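Long-range contacts in dTDP-4-dehydrorhamnose 3,5-epimerase (Sulfolobus tokodaii, PDB 2B9U), which probably catalyses the epimerization of dTDP-4-dehydro-6-deoxy-glucose at two sugar carbons, which yields dTDP-4-dehydro-rhamnose on the pathway to dTDP-L-rhamnose: residues E6-G11 / K96-E101; I72-K77 / E105-L110; D82-V87 / L110-G115. All blocks are in the same frame, centred on the assembly; numbering follows the deposited sequence.

Interaction 1 of 3, residues E6-G11 / K96-E101; sequences ENLGMG and KYVKAE
L8 and M10 close over V98 where the two sheets of the flattened cupin (jelly-roll) barrel face each other at the outermost strand of one of them. Strand 3-9 lies in one sheet and M10 in the loop that follows, strand 97-103 is the outermost strand of the other, and the contact is side-chain packing without hydrogen bonds between the segments. The apolar part centres on the two methyls of V98, a beta-branched residue that suits an extended strand. Its CG1 takes L8, whose CD1 comes within 3.6 Å while the two side chains cross at about a right angle. Its CG2 meets M10 CE, also at 3.6 Å, and here the side chains slide past each other in opposite directions. V98 CG1 stands anti to the backbone N (chi1 173°), which gives each of the two partners a methyl of its own. An alanine in place of V98 would probably open a gap beside the L8 methyl and the M10 tip, leaving the methionine end freer to turn. The backbone part of the contact is lighter: M10 CE lies 3.9 Å from the carbonyl carbon of Y97, and V98 CG2 approaches the carbonyl O of L8 at 3.7 Å. G9 has a positive phi of 103°, which would bring a CB against the preceding carbonyl O. V98 also packs on I12 of strand 12-22. At the exposed end K96 lends only the root of its chain, CB lying 4.1 Å from M10 SD.

Interaction 2 of 3, residues I72-K77 / E105-L110; sequences IIFVPK and ENHYML
F74 is approached obliquely by M109 and meets H107 at its rim, across the antiparallel pairing of strands 70-75 and 109-112 in one sheet of the cupin barrel. F74 CG lies anti to the backbone N (chi1 173°), a placement from which the ring reaches both partners, and the side chain crosses those of M109 and H107 at a slant. M109 CG packs against F74 CD1 at 3.7 Å. Its sulfur then forms an oblique Met-aromatic contact, SD standing 5.1 Å from the centroid of the F74 ring. A flexible thioether suits this place, since M109 CB still touches I72 CG2. The carbonyl O of H107 lies at the edge of the F74 ring, near its plane. F74 CE1 lies in turn at the edge of the imidazole, 3.8 Å from H107 ND1. That nitrogen is buried with no partner in the model, and the histidine ring packs against F74 and F26. M49 of the second subunit packs on F74, P76 and H107, which places this cluster at the dimer interface. One face of the F74 ring carries P76 N over its centre, where the chain turns a corner. One residue along, I73 and L110 form a hydrogen-bonded antiparallel pair: I73 N donates to L110 O and L110 N to I73 O. The side chains of this pair point to the sheet face opposite F74 and M109. Past F74 and M109 the backbones separate, and N106 OD1 closes an Asx turn by accepting from Y108 N. A water links the two segments here, accepting from V75 N at 3.0 Å and donating to Y108 O at 2.7 Å.

Interaction 3 of 3, residues D82-V87 / L110-G115; sequences DVAVDV and LWIPPG
A84 and I112 meet across the interior of the barrel, where strand 79-86 of the five-stranded sheet faces strand 109-112 of the other sheet. The short strand segments run at 24° to each other with their axes 8.9 Å apart at closest approach, so this is face-to-face sandwich packing rather than strand pairing. Among the apolar contacts, A84 CB touches I112 CG2 at 3.9 Å. The small alanine lets the larger isoleucine pack close against strand 79-86. I112 CG2 is anti to the backbone N, which takes it to A84 CB, and CD1 on the other branch also lies near that methyl. The polar-on-apolar contacts belong to D82. Its OD2 lies 3.4 Å from L110 CD1, their side chains crossing at a slant, and reaches tip to tip toward I112 CD1 at 4.0 Å. The other carboxylate oxygen, OD1, is hydrogen-bonded to NE2 of H118 on the neighbouring strand 116-122. Backbone bonding appears only where the strands end: V87 N donates to G115 O at 3.1 Å, with an N-H...O angle of 159°. V87 CG2 rests 3.4 Å from the same oxygen. G115 adopts a positive phi of 100°, at which a CB would collide with the P114 carbonyl O. The carboxylate of D86 comes near G115 O, while its OD1 forms a salt bridge with R88 and its OD2 bonds S91 and T93. The chemistry thus implies a buried acid, D82, set among L110, A84 and I112: OD1 is satisfied by H118 while OD2 lies against methyls, and the histidine bond probably fixes the rotation of the carboxylate.

How the interactions relate
Interactions 2 and 3 are buried, whereas interaction 1 lies at the surface. Strand 109-112 serves both buried contacts and they share L110: interaction 2 pairs it within its own sheet through backbone bonds, while interaction 3 sets it against the opposite sheet mainly through side chains. Interaction 1 also joins the two sheets, mainly by apolar side-chain packing, with no hydrogen bond between its segments. Strands 79-86 and 97-103 are neighbours, so D82 N to A100 O and D86 N to K96 O probably bond interaction 3 to interaction 1. L8 CD1 packs on L110 CD2, linking interactions 1 and 2. Of the three, interaction 2 alone meets the second subunit.

Interaction 1 of 3, residues E6-G11 / K96-E101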
ATOM      1  N   GLU A   6     -13.129 -14.472   4.062  1.00 31.03           N
ATOM      2  CA  GLU A   6     -13.208 -15.930   4.117  1.00 31.36           C
ATOM      3  C   GLU A   6     -12.135 -16.527   5.025  1.00 31.11           C
ATOM      4  O   GLU A   6     -10.943 -16.279   4.831  1.00 29.87           O
ATOM      5  CB  GLU A   6     -13.097 -16.542   2.717  1.00 31.27           C
ATOM      6  CG  GLU A   6     -13.850 -15.749   1.654  1.00 33.37           C
ATOM      7  CD  GLU A   6     -14.078 -16.502   0.350  1.00 34.72           C
ATOM      8  OE1 GLU A   6     -13.283 -17.405   0.015  1.00 35.69           O
ATOM      9  OE2 GLU A   6     -15.067 -16.158  -0.348  1.00 38.05           O
ATOM     10  N   ASN A   7     -12.577 -17.324   6.006  1.00 31.11           N
ATOM     11  CA  ASN A   7     -11.687 -18.076   6.885  1.00 31.07           C
ATOM     12  C   ASN A   7     -11.018 -19.206   6.135  1.00 30.61           C
ATOM     13  O   ASN A   7     -11.696 -20.106   5.640  1.00 30.57           O
ATOM     14  CB  ASN A   7     -12.456 -18.705   8.056  1.00 32.11           C
ATOM     15  CG  ASN A   7     -13.144 -17.686   8.934  1.00 34.64           C
ATOM     16  OD1 ASN A   7     -13.324 -16.524   8.549  1.00 36.40           O
ATOM     17  ND2 ASN A   7     -13.554 -18.124  10.130  1.00 36.41           N
ATOM     18  N   LEU A   8      -9.692 -19.195   6.095  1.00 29.94           N
ATOM     19  CA  LEU A   8      -8.951 -20.277   5.447  1.00 29.53           C
ATOM     20  C   LEU A   8      -8.390 -21.302   6.441  1.00 29.20           C
ATOM     21  O   LEU A   8      -7.693 -22.242   6.056  1.00 29.03           O
ATOM     22  CB  LEU A   8      -7.851 -19.718   4.531  1.00 29.12           C
ATOM     23  CG  LEU A   8      -8.237 -18.685   3.451  1.00 29.62           C
ATOM     24  CD1 LEU A   8      -7.060 -18.451   2.541  1.00 29.16           C
ATOM     25  CD2 LEU A   8      -9.467 -19.070   2.599  1.00 29.41           C
ATOM     26  N   GLY A   9      -8.716 -21.125   7.720  1.00 29.75           N
ATOM     27  CA  GLY A   9      -8.195 -21.980   8.778  1.00 29.46           C
ATOM     28  C   GLY A   9      -7.090 -21.323   9.580  1.00 29.70           C
ATOM     29  O   GLY A   9      -6.302 -20.544   9.041  1.00 29.65           O
ATOM     30  N   MET A  10      -7.053 -21.635  10.877  1.00 29.74           N
ATOM     31  CA  MET A  10      -5.944 -21.286  11.798  1.00 29.71           C
ATOM     32  C   MET A  10      -5.761 -19.790  12.055  1.00 29.10           C
ATOM     33  O   MET A  10      -4.715 -19.379  12.538  1.00 29.16           O
ATOM     34  CB  MET A  10      -4.588 -21.868  11.341  1.00 29.99           C
ATOM     35  CG  MET A  10      -4.577 -23.241  10.707  1.00 32.29           C
ATOM     36  SD  MET A  10      -2.873 -23.679  10.267  1.00 36.70           S
ATOM     37  CE  MET A  10      -2.843 -23.346   8.511  1.00 34.85           C
ATOM     38  N   GLY A  11      -6.760 -18.981  11.719  1.00 28.99           N
ATOM     39  CA  GLY A  11      -6.654 -17.529  11.854  1.00 28.42           C
ATOM     40  C   GLY A  11      -6.285 -16.795  10.571  1.00 28.29           C
ATOM     41  O   GLY A  11      -6.198 -15.565  10.556  1.00 28.27           O
ATOM     42  N   LYS A  96       1.336 -27.105   9.660  1.00 36.71           N
ATOM     43  CA  LYS A  96       0.307 -27.000   8.618  1.00 35.64           C
ATOM     44  C   LYS A  96       0.373 -25.628   7.945  1.00 34.96           C
ATOM     45  O   LYS A  96       0.901 -24.659   8.512  1.00 33.77           O
ATOM     46  CB  LYS A  96      -1.099 -27.252   9.182  1.00 36.39           C
ATOM     47  CG  LYS A  96      -1.293 -28.626   9.841  1.00 36.98           C
ATOM     48  CD  LYS A  96      -1.427 -29.764   8.830  1.00 37.60           C
ATOM     49  CE  LYS A  96      -1.556 -31.120   9.537  1.00 38.05           C
ATOM     50  NZ  LYS A  96      -2.491 -31.058  10.718  1.00 38.66           N
ATOM     51  N   TYR A  97      -0.170 -25.540   6.739  1.00 34.51           N
ATOM     52  CA  TYR A  97       0.001 -24.327   5.951  1.00 34.70           C
ATOM     53  C   TYR A  97      -1.193 -24.003   5.079  1.00 34.38           C
ATOM     54  O   TYR A  97      -1.964 -24.897   4.692  1.00 34.72           O
ATOM     55  CB  TYR A  97       1.286 -24.406   5.111  1.00 34.78           C
ATOM     56  CG  TYR A  97       1.302 -25.537   4.106  1.00 36.34           C
ATOM     57  CD1 TYR A  97       0.656 -25.411   2.878  1.00 37.74           C
ATOM     58  CD2 TYR A  97       1.966 -26.737   4.382  1.00 36.99           C
ATOM     59  CE1 TYR A  97       0.657 -26.446   1.959  1.00 39.03           C
ATOM     60  CE2 TYR A  97       1.970 -27.778   3.460  1.00 38.34           C
ATOM     61  CZ  TYR A  97       1.319 -27.617   2.246  1.00 38.67           C
ATOM     62  OH  TYR A  97       1.309 -28.627   1.312  1.00 40.58           O
ATOM     63  N   VAL A  98      -1.337 -22.717   4.774  1.00 33.31           N
ATOM     64  CA  VAL A  98      -2.338 -22.238   3.832  1.00 32.63           C
ATOM     65  C   VAL A  98      -1.618 -21.721   2.580  1.00 32.34           C
ATOM     66  O   VAL A  98      -0.587 -21.045   2.677  1.00 31.39           O
ATOM     67  CB  VAL A  98      -3.253 -21.129   4.466  1.00 32.58           C
ATOM     68  CG1 VAL A  98      -4.176 -20.502   3.434  1.00 31.79           C
ATOM     69  CG2 VAL A  98      -4.073 -21.699   5.614  1.00 32.35           C
ATOM     70  N   LYS A  99      -2.157 -22.084   1.418  1.00 31.95           N
ATOM     71  CA  LYS A  99      -1.696 -21.594   0.118  1.00 31.78           C
ATOM     72  C   LYS A  99      -2.827 -20.801  -0.510  1.00 31.26           C
ATOM     73  O   LYS A  99      -4.006 -21.157  -0.365  1.00 32.05           O
ATOM     74  CB  LYS A  99      -1.333 -22.761  -0.810  1.00 32.21           C
ATOM     75  CG  LYS A  99      -0.117 -23.545  -0.400  1.00 31.79           C
ATOM     76  CD  LYS A  99       0.323 -24.442  -1.534  1.00 33.64           C
ATOM     77  CE  LYS A  99       1.538 -25.254  -1.181  1.00 34.22           C
ATOM     78  NZ  LYS A  99       1.933 -26.154  -2.319  1.00 34.72           N
ATOM     79  N   ALA A 100      -2.471 -19.707  -1.176  1.00 30.12           N
ATOM     80  CA  ALA A 100      -3.423 -18.871  -1.903  1.00 28.84           C
ATOM     81  C   ALA A 100      -2.700 -18.102  -3.006  1.00 28.89           C
ATOM     82  O   ALA A 100      -1.622 -17.528  -2.767  1.00 27.96           O
ATOM     83  CB  ALA A 100      -4.132 -17.887  -0.960  1.00 28.64           C
ATOM     84  N   GLU A 101      -3.291 -18.111  -4.200  1.00 27.97           N
ATOM     85  CA  GLU A 101      -2.845 -17.272  -5.300  1.00 28.38           C
ATOM     86  C   GLU A 101      -3.408 -15.871  -5.169  1.00 27.11           C
ATOM     87  O   GLU A 101      -4.632 -15.656  -5.206  1.00 27.04           O
ATOM     88  CB  GLU A 101      -3.204 -17.857  -6.673  1.00 28.58           C
ATOM     89  CG  GLU A 101      -2.395 -17.176  -7.800  1.00 32.01           C
ATOM     90  CD  GLU A 101      -2.633 -17.776  -9.172  1.00 34.71           C
ATOM     91  OE1 GLU A 101      -2.885 -19.006  -9.280  1.00 37.15           O
ATOM     92  OE2 GLU A 101      -2.559 -17.007 -10.151  1.00 36.66           O
TER

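Interaction 2 of 3, residues I72-K77 / E105-L110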
ATOM      1  N   ILE A  72      -0.765  -8.356   6.038  1.00 19.79           N
ATOM      2  CA  ILE A  72      -1.763  -8.362   4.977  1.00 19.62           C
ATOM      3  C   ILE A  72      -0.996  -8.243   3.672  1.00 19.66           C
ATOM      4  O   ILE A  72      -0.301  -7.250   3.436  1.00 18.53           O
ATOM      5  CB  ILE A  72      -2.771  -7.183   5.088  1.00 20.66           C
ATOM      6  CG1 ILE A  72      -3.300  -7.041   6.518  1.00 21.32           C
ATOM      7  CG2 ILE A  72      -3.907  -7.369   4.092  1.00 19.72           C
ATOM      8  CD1 ILE A  72      -4.060  -5.731   6.754  1.00 24.10           C
ATOM      9  N   ILE A  73      -1.107  -9.281   2.843  1.00 19.37           N
ATOM     10  CA  ILE A  73      -0.353  -9.383   1.613  1.00 19.29           C
ATOM     11  C   ILE A  73      -1.260  -9.040   0.434  1.00 19.78           C
ATOM     12  O   ILE A  73      -2.362  -9.579   0.309  1.00 19.48           O
ATOM     13  CB  ILE A  73       0.212 -10.830   1.422  1.00 18.80           C
ATOM     14  CG1 ILE A  73       0.993 -11.291   2.672  1.00 17.90           C
ATOM     15  CG2 ILE A  73       1.011 -10.945   0.120  1.00 17.87           C
ATOM     16  CD1 ILE A  73       2.208 -10.377   3.125  1.00 12.49           C
ATOM     17  N   PHE A  74      -0.767  -8.167  -0.438  1.00 19.13           N
ATOM     18  CA  PHE A  74      -1.556  -7.623  -1.540  1.00 19.27           C
ATOM     19  C   PHE A  74      -0.649  -7.556  -2.777  1.00 19.08           C
ATOM     20  O   PHE A  74       0.542  -7.223  -2.670  1.00 19.10           O
ATOM     21  CB  PHE A  74      -2.147  -6.257  -1.114  1.00 19.14           C
ATOM     22  CG  PHE A  74      -2.859  -5.502  -2.217  1.00 20.25           C
ATOM     23  CD1 PHE A  74      -3.964  -6.049  -2.869  1.00 20.07           C
ATOM     24  CD2 PHE A  74      -2.429  -4.227  -2.584  1.00 19.43           C
ATOM     25  CE1 PHE A  74      -4.627  -5.340  -3.880  1.00 19.47           C
ATOM     26  CE2 PHE A  74      -3.086  -3.516  -3.594  1.00 19.51           C
ATOM     27  CZ  PHE A  74      -4.179  -4.076  -4.250  1.00 18.36           C
ATOM     28  N   VAL A  75      -1.202  -7.932  -3.927  1.00 18.80           N
ATOM     29  CA  VAL A  75      -0.472  -8.027  -5.199  1.00 18.51           C
ATOM     30  C   VAL A  75      -1.095  -7.146  -6.291  1.00 18.68           C
ATOM     31  O   VAL A  75      -1.924  -7.619  -7.086  1.00 19.41           O
ATOM     32  CB  VAL A  75      -0.353  -9.512  -5.681  1.00 18.97           C
ATOM     33  CG1 VAL A  75       0.534  -9.616  -6.935  1.00 18.00           C
ATOM     34  CG2 VAL A  75       0.202 -10.390  -4.539  1.00 18.23           C
ATOM     35  N   PRO A  76      -0.739  -5.848  -6.308  1.00 19.02           N
ATOM     36  CA  PRO A  76      -1.225  -4.942  -7.362  1.00 19.63           C
ATOM     37  C   PRO A  76      -0.705  -5.219  -8.785  1.00 19.42           C
ATOM     38  O   PRO A  76      -1.321  -4.747  -9.742  1.00 19.20           O
ATOM     39  CB  PRO A  76      -0.790  -3.544  -6.868  1.00 19.08           C
ATOM     40  CG  PRO A  76       0.321  -3.813  -5.933  1.00 18.24           C
ATOM     41  CD  PRO A  76       0.061  -5.130  -5.295  1.00 18.42           C
ATOM     42  N   LYS A  77       0.413  -5.936  -8.929  1.00 19.97           N
ATOM     43  CA  LYS A  77       0.900  -6.340 -10.256  1.00 20.42           C
ATOM     44  C   LYS A  77       1.481  -7.755 -10.207  1.00 20.41           C
ATOM     45  O   LYS A  77       2.197  -8.086  -9.292  1.00 19.26           O
ATOM     46  CB  LYS A  77       1.933  -5.345 -10.801  1.00 21.22           C
ATOM     47  CG  LYS A  77       2.369  -5.587 -12.269  1.00 23.42           C
ATOM     48  CD  LYS A  77       3.259  -4.445 -12.775  1.00 28.23           C
ATOM     49  CE  LYS A  77       3.324  -4.396 -14.326  1.00 28.43           C
ATOM     50  NZ  LYS A  77       4.033  -5.604 -14.889  1.00 31.26           N
ATOM     51  N   GLU A 105      -5.294  -9.792 -11.033  1.00 25.87           N
ATOM     52  CA  GLU A 105      -6.602 -10.120 -11.634  1.00 26.14           C
ATOM     53  C   GLU A 105      -7.684 -10.153 -10.572  1.00 24.99           C
ATOM     54  O   GLU A 105      -8.779  -9.646 -10.790  1.00 24.88           O
ATOM     55  CB  GLU A 105      -6.570 -11.478 -12.363  1.00 27.01           C
ATOM     56  CG  GLU A 105      -7.969 -12.097 -12.590  1.00 29.94           C
ATOM     57  CD  GLU A 105      -7.941 -13.594 -12.885  1.00 32.23           C
ATOM     58  OE1 GLU A 105      -7.478 -13.974 -13.978  1.00 34.96           O
ATOM     59  OE2 GLU A 105      -8.387 -14.386 -12.025  1.00 35.23           O
ATOM     60  N   ASN A 106      -7.371 -10.771  -9.434  1.00 24.88           N
ATOM     61  CA  ASN A 106      -8.323 -10.876  -8.330  1.00 24.43           C
ATOM     62  C   ASN A 106      -8.263  -9.731  -7.301  1.00 23.89           C
ATOM     63  O   ASN A 106      -9.285  -9.385  -6.696  1.00 23.06           O
ATOM     64  CB  ASN A 106      -8.328 -12.279  -7.664  1.00 24.29           C
ATOM     65  CG  ASN A 106      -6.991 -12.691  -6.985  1.00 25.84           C
ATOM     66  OD1 ASN A 106      -6.180 -11.875  -6.531  1.00 24.53           O
ATOM     67  ND2 ASN A 106      -6.805 -14.007  -6.865  1.00 26.14           N
ATOM     68  N   HIS A 107      -7.079  -9.133  -7.148  1.00 22.57           N
ATOM     69  CA  HIS A 107      -6.811  -8.143  -6.095  1.00 22.82           C
ATOM     70  C   HIS A 107      -7.165  -8.649  -4.697  1.00 23.17           C
ATOM     71  O   HIS A 107      -7.466  -7.858  -3.806  1.00 23.21           O
ATOM     72  CB  HIS A 107      -7.515  -6.802  -6.373  1.00 21.91           C
ATOM     73  CG  HIS A 107      -6.975  -6.075  -7.560  1.00 20.91           C
ATOM     74  ND1 HIS A 107      -5.740  -5.460  -7.558  1.00 20.62           N
ATOM     75  CD2 HIS A 107      -7.486  -5.889  -8.796  1.00 19.29           C
ATOM     76  CE1 HIS A 107      -5.517  -4.921  -8.743  1.00 18.58           C
ATOM     77  NE2 HIS A 107      -6.559  -5.173  -9.513  1.00 21.10           N
ATOM     78  N   TYR A 108      -7.135  -9.972  -4.510  1.00 23.80           N
ATOM     79  CA  TYR A 108      -7.341 -10.570  -3.178  1.00 23.72           C
ATOM     80  C   TYR A 108      -6.133 -10.373  -2.267  1.00 23.96           C
ATOM     81  O   TYR A 108      -4.980 -10.185  -2.730  1.00 24.05           O
ATOM     82  CB  TYR A 108      -7.637 -12.084  -3.260  1.00 24.20           C
ATOM     83  CG  TYR A 108      -8.920 -12.503  -3.974  1.00 23.98           C
ATOM     84  CD1 TYR A 108      -9.969 -11.617  -4.167  1.00 24.15           C
ATOM     85  CD2 TYR A 108      -9.079 -13.810  -4.417  1.00 24.73           C
ATOM     86  CE1 TYR A 108     -11.143 -12.012  -4.811  1.00 25.96           C
ATOM     87  CE2 TYR A 108     -10.248 -14.219  -5.055  1.00 26.27           C
ATOM     88  CZ  TYR A 108     -11.274 -13.318  -5.247  1.00 26.37           C
ATOM     89  OH  TYR A 108     -12.429 -13.727  -5.892  1.00 28.48           O
ATOM     90  N   MET A 109      -6.415 -10.441  -0.969  1.00 23.58           N
ATOM     91  CA  MET A 109      -5.437 -10.222   0.085  1.00 24.15           C
ATOM     92  C   MET A 109      -5.517 -11.386   1.054  1.00 23.98           C
ATOM     93  O   MET A 109      -6.569 -11.983   1.211  1.00 23.29           O
ATOM     94  CB  MET A 109      -5.761  -8.933   0.850  1.00 24.25           C
ATOM     95  CG  MET A 109      -5.407  -7.637   0.121  1.00 25.71           C
ATOM     96  SD  MET A 109      -6.245  -6.230   0.873  1.00 30.68           S
ATOM     97  CE  MET A 109      -7.856  -6.358   0.081  1.00 25.19           C
ATOM     98  N   LEU A 110      -4.401 -11.682   1.704  1.00 24.46           N
ATOM     99  CA  LEU A 110      -4.335 -12.674   2.772  1.00 24.85           C
ATOM    100  C   LEU A 110      -3.900 -11.952   4.023  1.00 24.64           C
ATOM    101  O   LEU A 110      -2.829 -11.297   4.035  1.00 24.11           O
ATOM    102  CB  LEU A 110      -3.249 -13.702   2.476  1.00 25.22           C
ATOM    103  CG  LEU A 110      -3.450 -15.195   2.268  1.00 27.58           C
ATOM    104  CD1 LEU A 110      -2.280 -15.892   2.939  1.00 26.71           C
ATOM    105  CD2 LEU A 110      -4.781 -15.713   2.802  1.00 25.47           C
TER
HETATM  106  O   HOH W   1      -3.875  -8.998  -4.917  1.00 15.24           O

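Interaction 3 of 3, residues D82-V87 / L110-G115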
ATOM      1  N   ASP A  82       1.148 -17.507  -2.554  1.00 23.78           N
ATOM      2  CA  ASP A  82       1.442 -17.054  -1.219  1.00 24.38           C
ATOM      3  C   ASP A  82       1.179 -18.154  -0.194  1.00 24.52           C
ATOM      4  O   ASP A  82       0.186 -18.879  -0.298  1.00 24.46           O
ATOM      5  CB  ASP A  82       0.575 -15.851  -0.901  1.00 24.79           C
ATOM      6  CG  ASP A  82       1.144 -15.033   0.196  1.00 26.14           C
ATOM      7  OD1 ASP A  82       2.293 -14.585   0.033  1.00 27.33           O
ATOM      8  OD2 ASP A  82       0.462 -14.873   1.222  1.00 29.74           O
ATOM      9  N   VAL A  83       2.075 -18.284   0.782  1.00 24.30           N
ATOM     10  CA  VAL A  83       1.995 -19.375   1.756  1.00 24.30           C
ATOM     11  C   VAL A  83       2.184 -18.848   3.182  1.00 24.83           C
ATOM     12  O   VAL A  83       2.991 -17.937   3.413  1.00 24.40           O
ATOM     13  CB  VAL A  83       3.063 -20.473   1.472  1.00 24.82           C
ATOM     14  CG1 VAL A  83       2.925 -21.626   2.442  1.00 24.30           C
ATOM     15  CG2 VAL A  83       2.968 -20.974   0.035  1.00 24.57           C
ATOM     16  N   ALA A  84       1.415 -19.406   4.124  1.00 24.76           N
ATOM     17  CA  ALA A  84       1.568 -19.142   5.559  1.00 24.95           C
ATOM     18  C   ALA A  84       1.684 -20.470   6.281  1.00 25.75           C
ATOM     19  O   ALA A  84       0.845 -21.334   6.084  1.00 25.45           O
ATOM     20  CB  ALA A  84       0.370 -18.400   6.073  1.00 24.36           C
ATOM     21  N   VAL A  85       2.689 -20.616   7.140  1.00 26.93           N
ATOM     22  CA  VAL A  85       2.962 -21.885   7.818  1.00 29.09           C
ATOM     23  C   VAL A  85       2.860 -21.704   9.330  1.00 30.30           C
ATOM     24  O   VAL A  85       3.543 -20.836   9.890  1.00 30.52           O
ATOM     25  CB  VAL A  85       4.380 -22.430   7.460  1.00 28.73           C
ATOM     26  CG1 VAL A  85       4.644 -23.760   8.168  1.00 29.29           C
ATOM     27  CG2 VAL A  85       4.535 -22.605   5.940  1.00 28.19           C
ATOM     28  N   ASP A  86       2.001 -22.494   9.985  1.00 31.95           N
ATOM     29  CA  ASP A  86       1.888 -22.447  11.453  1.00 33.97           C
ATOM     30  C   ASP A  86       3.173 -22.921  12.072  1.00 34.84           C
ATOM     31  O   ASP A  86       3.533 -24.096  11.930  1.00 35.71           O
ATOM     32  CB  ASP A  86       0.725 -23.304  11.964  1.00 34.27           C
ATOM     33  CG  ASP A  86       0.383 -23.037  13.440  1.00 35.43           C
ATOM     34  OD1 ASP A  86       1.176 -22.417  14.177  1.00 36.17           O
ATOM     35  OD2 ASP A  86      -0.714 -23.447  13.865  1.00 38.33           O
ATOM     36  N   VAL A  87       3.878 -22.005  12.736  1.00 35.96           N
ATOM     37  CA  VAL A  87       5.136 -22.329  13.408  1.00 37.37           C
ATOM     38  C   VAL A  87       5.043 -22.128  14.933  1.00 38.61           C
ATOM     39  O   VAL A  87       6.052 -21.888  15.607  1.00 38.54           O
ATOM     40  CB  VAL A  87       6.361 -21.551  12.812  1.00 37.22           C
ATOM     41  CG1 VAL A  87       6.569 -21.895  11.336  1.00 37.00           C
ATOM     42  CG2 VAL A  87       6.240 -20.028  13.037  1.00 36.85           C
ATOM     43  N   LEU A 110      -4.401 -11.682   1.704  1.00 24.46           N
ATOM     44  CA  LEU A 110      -4.335 -12.674   2.772  1.00 24.85           C
ATOM     45  C   LEU A 110      -3.900 -11.952   4.023  1.00 24.64           C
ATOM     46  O   LEU A 110      -2.829 -11.297   4.035  1.00 24.11           O
ATOM     47  CB  LEU A 110      -3.249 -13.702   2.476  1.00 25.22           C
ATOM     48  CG  LEU A 110      -3.450 -15.195   2.268  1.00 27.58           C
ATOM     49  CD1 LEU A 110      -2.280 -15.892   2.939  1.00 26.71           C
ATOM     50  CD2 LEU A 110      -4.781 -15.713   2.802  1.00 25.47           C
ATOM     51  N   TRP A 111      -4.707 -12.086   5.076  1.00 24.48           N
ATOM     52  CA  TRP A 111      -4.299 -11.681   6.420  1.00 24.03           C
ATOM     53  C   TRP A 111      -3.682 -12.875   7.128  1.00 24.25           C
ATOM     54  O   TRP A 111      -4.292 -13.964   7.222  1.00 23.62           O
ATOM     55  CB  TRP A 111      -5.464 -11.112   7.215  1.00 24.04           C
ATOM     56  CG  TRP A 111      -5.310 -11.218   8.738  1.00 23.57           C
ATOM     57  CD1 TRP A 111      -5.995 -12.062   9.573  1.00 24.02           C
ATOM     58  CD2 TRP A 111      -4.427 -10.452   9.581  1.00 23.64           C
ATOM     59  NE1 TRP A 111      -5.594 -11.872  10.877  1.00 24.34           N
ATOM     60  CE2 TRP A 111      -4.625 -10.900  10.909  1.00 24.52           C
ATOM     61  CE3 TRP A 111      -3.476  -9.443   9.341  1.00 23.39           C
ATOM     62  CZ2 TRP A 111      -3.936 -10.349  11.998  1.00 25.26           C
ATOM     63  CZ3 TRP A 111      -2.773  -8.908  10.436  1.00 23.12           C
ATOM     64  CH2 TRP A 111      -3.012  -9.363  11.741  1.00 23.34           C
ATOM     65  N   ILE A 112      -2.455 -12.659   7.598  1.00 24.03           N
ATOM     66  CA  ILE A 112      -1.642 -13.666   8.261  1.00 24.10           C
ATOM     67  C   ILE A 112      -1.271 -13.156   9.674  1.00 24.83           C
ATOM     68  O   ILE A 112      -0.371 -12.317   9.828  1.00 24.72           O
ATOM     69  CB  ILE A 112      -0.339 -13.977   7.483  1.00 23.90           C
ATOM     70  CG1 ILE A 112      -0.618 -14.276   5.999  1.00 22.55           C
ATOM     71  CG2 ILE A 112       0.444 -15.122   8.179  1.00 23.90           C
ATOM     72  CD1 ILE A 112       0.633 -14.436   5.172  1.00 22.05           C
ATOM     73  N   PRO A 113      -1.948 -13.683  10.706  1.00 25.20           N
ATOM     74  CA  PRO A 113      -1.731 -13.281  12.108  1.00 25.52           C
ATOM     75  C   PRO A 113      -0.354 -13.710  12.610  1.00 25.95           C
ATOM     76  O   PRO A 113       0.298 -14.513  11.954  1.00 25.62           O
ATOM     77  CB  PRO A 113      -2.849 -14.022  12.866  1.00 25.46           C
ATOM     78  CG  PRO A 113      -3.213 -15.164  12.010  1.00 25.59           C
ATOM     79  CD  PRO A 113      -2.965 -14.745  10.579  1.00 25.00           C
ATOM     80  N   PRO A 114       0.118 -13.150  13.751  1.00 26.99           N
ATOM     81  CA  PRO A 114       1.385 -13.634  14.330  1.00 27.24           C
ATOM     82  C   PRO A 114       1.396 -15.138  14.628  1.00 27.67           C
ATOM     83  O   PRO A 114       0.354 -15.727  14.889  1.00 28.32           O
ATOM     84  CB  PRO A 114       1.499 -12.852  15.643  1.00 27.42           C
ATOM     85  CG  PRO A 114       0.688 -11.636  15.452  1.00 26.72           C
ATOM     86  CD  PRO A 114      -0.452 -12.033  14.534  1.00 27.05           C
ATOM     87  N   GLY A 115       2.578 -15.746  14.598  1.00 28.00           N
ATOM     88  CA  GLY A 115       2.707 -17.181  14.809  1.00 28.25           C
ATOM     89  C   GLY A 115       2.850 -18.001  13.536  1.00 28.60           C
ATOM     90  O   GLY A 115       2.942 -19.223  13.612  1.00 28.04           O
TER